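Alternansucrase (Leuconostoc mesenteroides, PDB 6HVG) is a large, multidomain carbohydrate-active enzyme of glycoside hydrolase family 70, with a circularly permuted TIM barrel and choline-binding-type repeats. Local coordinates at residues A[588-593]-A[1232-1237]; A[593-598]-A[1210-1215]. All blocks are in the same frame, centred on the assembly; numbering follows the deposited sequence.

Contact 1: A[588-593]-A[1232-1237]; sequences IVQAEQ and QPIDAS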
loop_
_atom_site.group_PDB
_atom_site.type_symbol
_atom_site.label_atom_id
_atom_site.label_comp_id
_atom_site.label_asym_id
_atom_site.label_seq_id
_atom_site.Cartn_x
_atom_site.Cartn_y
_atom_site.Cartn_z
ATOM N N ILE A 588 10.540 -6.312 27.970
ATOM C CA ILE A 588 11.973 -6.252 27.672
ATOM C C ILE A 588 12.261 -5.328 26.490
ATOM O O ILE A 588 13.222 -4.577 26.513
ATOM C CB ILE A 588 12.563 -7.661 27.420
ATOM C CG1 ILE A 588 12.544 -8.488 28.723
ATOM C CG2 ILE A 588 14.003 -7.567 26.927
ATOM C CD1 ILE A 588 12.636 -9.987 28.521
ATOM N N VAL A 589 11.431 -5.401 25.463
ATOM C CA VAL A 589 11.602 -4.576 24.276
ATOM C C VAL A 589 11.230 -3.131 24.606
ATOM O O VAL A 589 11.857 -2.210 24.100
ATOM C CB VAL A 589 10.758 -5.113 23.091
ATOM C CG1 VAL A 589 10.751 -4.145 21.906
ATOM C CG2 VAL A 589 11.292 -6.469 22.665
ATOM N N GLN A 590 10.237 -2.945 25.472
ATOM C CA GLN A 590 9.869 -1.617 25.934
ATOM C C GLN A 590 11.028 -0.921 26.642
ATOM O O GLN A 590 11.276 0.265 26.413
ATOM C CB GLN A 590 8.648 -1.679 26.850
ATOM C CG GLN A 590 7.368 -2.042 26.119
ATOM C CD GLN A 590 6.150 -2.074 27.026
ATOM O OE1 GLN A 590 6.270 -1.969 28.246
ATOM N NE2 GLN A 590 4.959 -2.236 26.427
ATOM N N ALA A 591 11.741 -1.656 27.485
ATOM C CA ALA A 591 12.934 -1.126 28.167
ATOM C C ALA A 591 13.990 -0.714 27.146
ATOM O O ALA A 591 14.634 0.327 27.302
ATOM C CB ALA A 591 13.529 -2.161 29.132
ATOM N N GLU A 592 14.177 -1.534 26.112
ATOM C CA GLU A 592 15.179 -1.247 25.087
ATOM C C GLU A 592 14.816 0.024 24.296
ATOM O O GLU A 592 15.684 0.802 23.926
ATOM C CB GLU A 592 15.335 -2.448 24.165
ATOM C CG GLU A 592 16.212 -2.199 22.956
ATOM C CD GLU A 592 17.521 -1.523 23.297
ATOM O OE1 GLU A 592 18.038 -1.728 24.411
ATOM O OE2 GLU A 592 18.045 -0.830 22.411
ATOM N N GLN A 593 13.526 0.239 24.070
ATOM C CA GLN A 593 13.074 1.439 23.383
ATOM C C GLN A 593 13.374 2.682 24.238
ATOM O O GLN A 593 13.663 3.742 23.707
ATOM C CB GLN A 593 11.585 1.382 23.071
ATOM C CG GLN A 593 11.120 0.251 22.195
ATOM C CD GLN A 593 11.542 0.377 20.765
ATOM O OE1 GLN A 593 12.336 1.226 20.368
ATOM N NE2 GLN A 593 10.984 -0.478 19.974
ATOM N N GLN A 1232 2.117 -4.928 33.438
ATOM C CA GLN A 1232 3.469 -5.136 33.955
ATOM C C GLN A 1232 4.271 -3.856 33.799
ATOM O O GLN A 1232 3.909 -2.998 33.004
ATOM C CB GLN A 1232 4.171 -6.264 33.183
ATOM C CG GLN A 1232 3.628 -7.657 33.471
ATOM C CD GLN A 1232 3.899 -8.083 34.915
ATOM O OE1 GLN A 1232 2.971 -8.212 35.724
ATOM N NE2 GLN A 1232 5.178 -8.270 35.253
ATOM N N PRO A 1233 5.358 -3.719 34.565
ATOM C CA PRO A 1233 6.283 -2.636 34.314
ATOM C C PRO A 1233 7.303 -3.042 33.251
ATOM O O PRO A 1233 7.444 -4.227 32.947
ATOM C CB PRO A 1233 6.955 -2.451 35.678
ATOM C CG PRO A 1233 6.897 -3.778 36.329
ATOM C CD PRO A 1233 5.797 -4.565 35.685
ATOM N N ILE A 1234 8.025 -2.080 32.707
ATOM C CA ILE A 1234 9.119 -2.393 31.798
ATOM C C ILE A 1234 10.182 -3.201 32.534
ATOM O O ILE A 1234 10.339 -3.098 33.769
ATOM C CB ILE A 1234 9.756 -1.136 31.157
ATOM C CG1 ILE A 1234 10.402 -0.236 32.206
ATOM C CG2 ILE A 1234 8.718 -0.341 30.362
ATOM C CD1 ILE A 1234 11.280 0.838 31.600
ATOM N N ASP A 1235 10.897 -4.015 31.766
ATOM C CA ASP A 1235 11.823 -4.972 32.323
ATOM C C ASP A 1235 13.219 -4.711 31.774
ATOM O O ASP A 1235 13.529 -5.085 30.654
ATOM C CB ASP A 1235 11.332 -6.397 32.003
ATOM C CG ASP A 1235 12.204 -7.483 32.601
ATOM O OD1 ASP A 1235 13.185 -7.162 33.320
ATOM O OD2 ASP A 1235 11.907 -8.672 32.325
ATOM N N ALA A 1236 14.049 -4.055 32.577
ATOM C CA ALA A 1236 15.459 -3.860 32.250
ATOM C C ALA A 1236 16.363 -4.995 32.766
ATOM O O ALA A 1236 17.593 -4.901 32.667
ATOM C CB ALA A 1236 15.939 -2.512 32.790
ATOM N N SER A 1237 15.772 -6.062 33.308
ATOM C CA SER A 1237 16.561 -7.192 33.824
ATOM C C SER A 1237 17.230 -7.988 32.684
ATOM O O SER A 1237 18.159 -8.760 32.914
ATOM C CB SER A 1237 15.693 -8.108 34.690
ATOM O OG SER A 1237 14.917 -8.983 33.888
HETATM O O HOH W 1 5.248 -3.665 30.227
#
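An Asx turn at Asp1235 lies against the start of helix 587-601, where Ile588 and Ala591, one helical turn apart, receive the loop 1232-1237. Asp1235 suits the bend because its OD1 accepts from both N and OG of Ser1237, the hydroxyl arriving on the syn side of the carboxylate. Its CG is anti to the backbone N (chi1 -177°), and the side chain runs beside that of Ile588, with OD2 3.7 Å from Ile588 CG1. The backbone carbonyl faces the helix: Asp1235 O receives a nearly straight C-H...O contact from Ile588 CA at 3.6 Å. Ala591 presents just a methyl group, so the loop backbone can come close, and its CB also meets CB of Ile1234 and of Ala1236, each at 4.4 Å. Gln590 joins apolar and polar contacts. Its OE1 is 3.6 Å from Ile1234 CG2 and takes a hydrogen bond from a water that also donates to Gln1232 O, while its NE2 binds Asn584 O and Asp629 OD2. Ile1234 and Ala1236 also touch Phe1223 of helix 1220-1224, and Gln590 and Ile1234 both rest on Ile633 of helix 629-642; Val589 touches Ile582 of strand 580-582.

Contact 2: A[593-598]-A[1210-1215]; sequences QLNWLH and EFLDKL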
loop_
_atom_site.group_PDB
_atom_site.type_symbol
_atom_site.label_atom_id
_atom_site.label_comp_id
_atom_site.label_asym_id
_atom_site.label_seq_id
_atom_site.Cartn_x
_atom_site.Cartn_y
_atom_site.Cartn_z
ATOM N N GLN A 593 13.526 0.239 24.070
ATOM C CA GLN A 593 13.074 1.439 23.383
ATOM C C GLN A 593 13.374 2.682 24.238
ATOM O O GLN A 593 13.663 3.742 23.707
ATOM C CB GLN A 593 11.585 1.382 23.071
ATOM C CG GLN A 593 11.120 0.251 22.195
ATOM C CD GLN A 593 11.542 0.377 20.765
ATOM O OE1 GLN A 593 12.336 1.226 20.368
ATOM N NE2 GLN A 593 10.984 -0.478 19.974
ATOM N N LEU A 594 13.272 2.546 25.556
ATOM C CA LEU A 594 13.639 3.632 26.460
ATOM C C LEU A 594 15.139 3.890 26.438
ATOM O O LEU A 594 15.573 5.033 26.514
ATOM C CB LEU A 594 13.196 3.299 27.894
ATOM C CG LEU A 594 13.525 4.327 28.980
ATOM C CD1 LEU A 594 12.834 5.651 28.659
ATOM C CD2 LEU A 594 13.121 3.777 30.341
ATOM N N ASN A 595 15.932 2.816 26.377
ATOM C CA ASN A 595 17.393 2.936 26.268
ATOM C C ASN A 595 17.757 3.738 25.027
ATOM O O ASN A 595 18.561 4.667 25.099
ATOM C CB ASN A 595 18.057 1.555 26.207
ATOM C CG ASN A 595 19.544 1.586 26.560
ATOM O OD1 ASN A 595 19.906 1.761 27.728
ATOM N ND2 ASN A 595 20.408 1.419 25.561
ATOM N N TRP A 596 17.122 3.388 23.904
ATOM C CA TRP A 596 17.324 4.087 22.642
ATOM C C TRP A 596 16.915 5.531 22.753
ATOM O O TRP A 596 17.609 6.420 22.255
ATOM C CB TRP A 596 16.519 3.410 21.549
ATOM C CG TRP A 596 16.820 3.860 20.142
ATOM C CD1 TRP A 596 18.013 4.262 19.647
ATOM C CD2 TRP A 596 15.911 3.868 19.048
ATOM N NE1 TRP A 596 17.899 4.549 18.312
ATOM C CE2 TRP A 596 16.612 4.311 17.926
ATOM C CE3 TRP A 596 14.561 3.569 18.919
ATOM C CZ2 TRP A 596 16.016 4.449 16.678
ATOM C CZ3 TRP A 596 13.961 3.714 17.672
ATOM C CH2 TRP A 596 14.695 4.131 16.571
ATOM N N LEU A 597 15.790 5.765 23.414
ATOM C CA LEU A 597 15.282 7.124 23.629
ATOM C C LEU A 597 16.237 7.947 24.454
ATOM O O LEU A 597 16.459 9.106 24.157
ATOM C CB LEU A 597 13.932 7.090 24.318
ATOM C CG LEU A 597 13.304 8.432 24.655
ATOM C CD1 LEU A 597 13.070 9.269 23.402
ATOM C CD2 LEU A 597 12.012 8.191 25.413
ATOM N N HIS A 598 16.799 7.360 25.495
ATOM C CA HIS A 598 17.798 8.052 26.302
ATOM C C HIS A 598 18.983 8.376 25.432
ATOM O O HIS A 598 19.489 9.498 25.462
ATOM C CB HIS A 598 18.234 7.183 27.466
ATOM C CG HIS A 598 19.272 7.809 28.339
ATOM N ND1 HIS A 598 18.954 8.630 29.402
ATOM C CD2 HIS A 598 20.618 7.685 28.343
ATOM C CE1 HIS A 598 20.064 9.003 30.009
ATOM N NE2 HIS A 598 21.088 8.440 29.389
ATOM N N GLU A 1210 22.657 -0.331 27.665
ATOM C CA GLU A 1210 23.758 0.176 28.502
ATOM C C GLU A 1210 23.385 1.270 29.502
ATOM O O GLU A 1210 24.031 1.406 30.524
ATOM C CB GLU A 1210 24.895 0.693 27.602
ATOM C CG GLU A 1210 25.651 -0.400 26.847
ATOM C CD GLU A 1210 26.540 -1.246 27.735
ATOM O OE1 GLU A 1210 27.397 -0.675 28.443
ATOM O OE2 GLU A 1210 26.367 -2.478 27.724
ATOM N N PHE A 1211 22.352 2.047 29.201
ATOM C CA PHE A 1211 21.974 3.209 30.004
ATOM C C PHE A 1211 20.887 2.918 31.036
ATOM O O PHE A 1211 20.574 3.777 31.869
ATOM C CB PHE A 1211 21.558 4.369 29.071
ATOM C CG PHE A 1211 22.527 4.591 27.941
ATOM C CD1 PHE A 1211 23.803 5.076 28.193
ATOM C CD2 PHE A 1211 22.193 4.257 26.638
ATOM C CE1 PHE A 1211 24.715 5.243 27.163
ATOM C CE2 PHE A 1211 23.099 4.421 25.601
ATOM C CZ PHE A 1211 24.360 4.918 25.863
ATOM N N LEU A 1212 20.323 1.717 30.996
ATOM C CA LEU A 1212 19.176 1.366 31.831
ATOM C C LEU A 1212 19.499 1.250 33.313
ATOM O O LEU A 1212 18.696 1.639 34.163
ATOM C CB LEU A 1212 18.574 0.038 31.371
ATOM C CG LEU A 1212 17.937 0.019 29.978
ATOM C CD1 LEU A 1212 17.653 -1.406 29.539
ATOM C CD2 LEU A 1212 16.661 0.840 29.928
ATOM N N ASP A 1213 20.658 0.689 33.627
ATOM C CA ASP A 1213 21.033 0.498 35.014
ATOM C C ASP A 1213 21.264 1.831 35.717
ATOM O O ASP A 1213 20.811 2.020 36.845
ATOM C CB ASP A 1213 22.275 -0.410 35.112
ATOM C CG ASP A 1213 21.996 -1.844 34.655
ATOM O OD1 ASP A 1213 20.814 -2.239 34.586
ATOM O OD2 ASP A 1213 22.961 -2.581 34.389
ATOM N N LYS A 1214 21.971 2.747 35.069
ATOM C CA LYS A 1214 22.117 4.110 35.597
ATOM C C LYS A 1214 20.753 4.780 35.791
ATOM O O LYS A 1214 20.541 5.488 36.770
ATOM C CB LYS A 1214 22.971 4.963 34.651
ATOM C CG LYS A 1214 23.378 6.327 35.201
ATOM C CD LYS A 1214 24.499 6.187 36.230
ATOM C CE LYS A 1214 24.343 7.124 37.426
ATOM N NZ LYS A 1214 25.020 6.608 38.647
ATOM N N LEU A 1215 19.844 4.560 34.840
ATOM C CA LEU A 1215 18.496 5.121 34.893
ATOM C C LEU A 1215 17.625 4.518 36.000
ATOM O O LEU A 1215 16.821 5.234 36.592
ATOM C CB LEU A 1215 17.791 4.977 33.543
ATOM C CG LEU A 1215 18.205 5.935 32.426
ATOM C CD1 LEU A 1215 17.556 5.524 31.117
ATOM C CD2 LEU A 1215 17.827 7.374 32.719
#
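Asn595 reaches from helix 587-601 to the backbone N of Phe1211 and packs its CB on the side chain of Leu1212. That CB lies 4.0 Å from Leu1212 CD2, an apolar start to a polar side chain. CG, anti to the backbone N (chi1 -161°), comes 3.8 Å from CD2 of the Phe1211 ring. At the tip the two branches part. OD1 accepts the backbone N-H of Phe1211, the N to OD1 distance being 2.9 Å; the donor lies in the carbonyl plane on a lone pair, with a C=O...N angle of 139°. ND2 passes 3.5 Å from Phe1211 CD2, the amide and ring planes being 20° apart, and donates to Tyr1116 OH. An amide suits this place because it can accept from one partner and donate to another while its flat group lies close to a ring.

Within the family 70 domain, this contact joins helix 587-601 to residues 1210-1215, on helix 1212-1218, and successive turns of the first helix take part. One turn beyond Asn595, His598 meets the same phenylalanine: its CD2 is 3.5 Å from Phe1211 CB, and the two rings lie oblique to each other. Leu1215 CG sits over one face of the imidazole, with its CD2 3.7 Å from His598 ND1. A branched leucine suits this position, since both of its methyls reach the ring. His598 ND1 also has a polar partner, Tyr637 OH in helix 629-642.

Contacts 1 and 2 follow one another along helix 587-601, their ranges meeting at Gln593, which touches neither partner segment, and their centres are about 10 Å apart. They also touch directly: Leu1212 CD2 of contact 2 is 3.4 Å from Ala591 O, and Leu1212 CD1 is 3.8 Å from Ala1236 CB. A third junction brings Ile1234 CD1 within 3.7 Å of Leu594 CD2. Phe1223 of helix 1220-1224, which packs on contact 1, also touches Leu594, Leu1212 and Leu1215 of contact 2. The calcium ion, bound by Glu575, Asp581, Asn625 and Asp1159, lies about 12 Å from the side chain of Gln590 in contact 1.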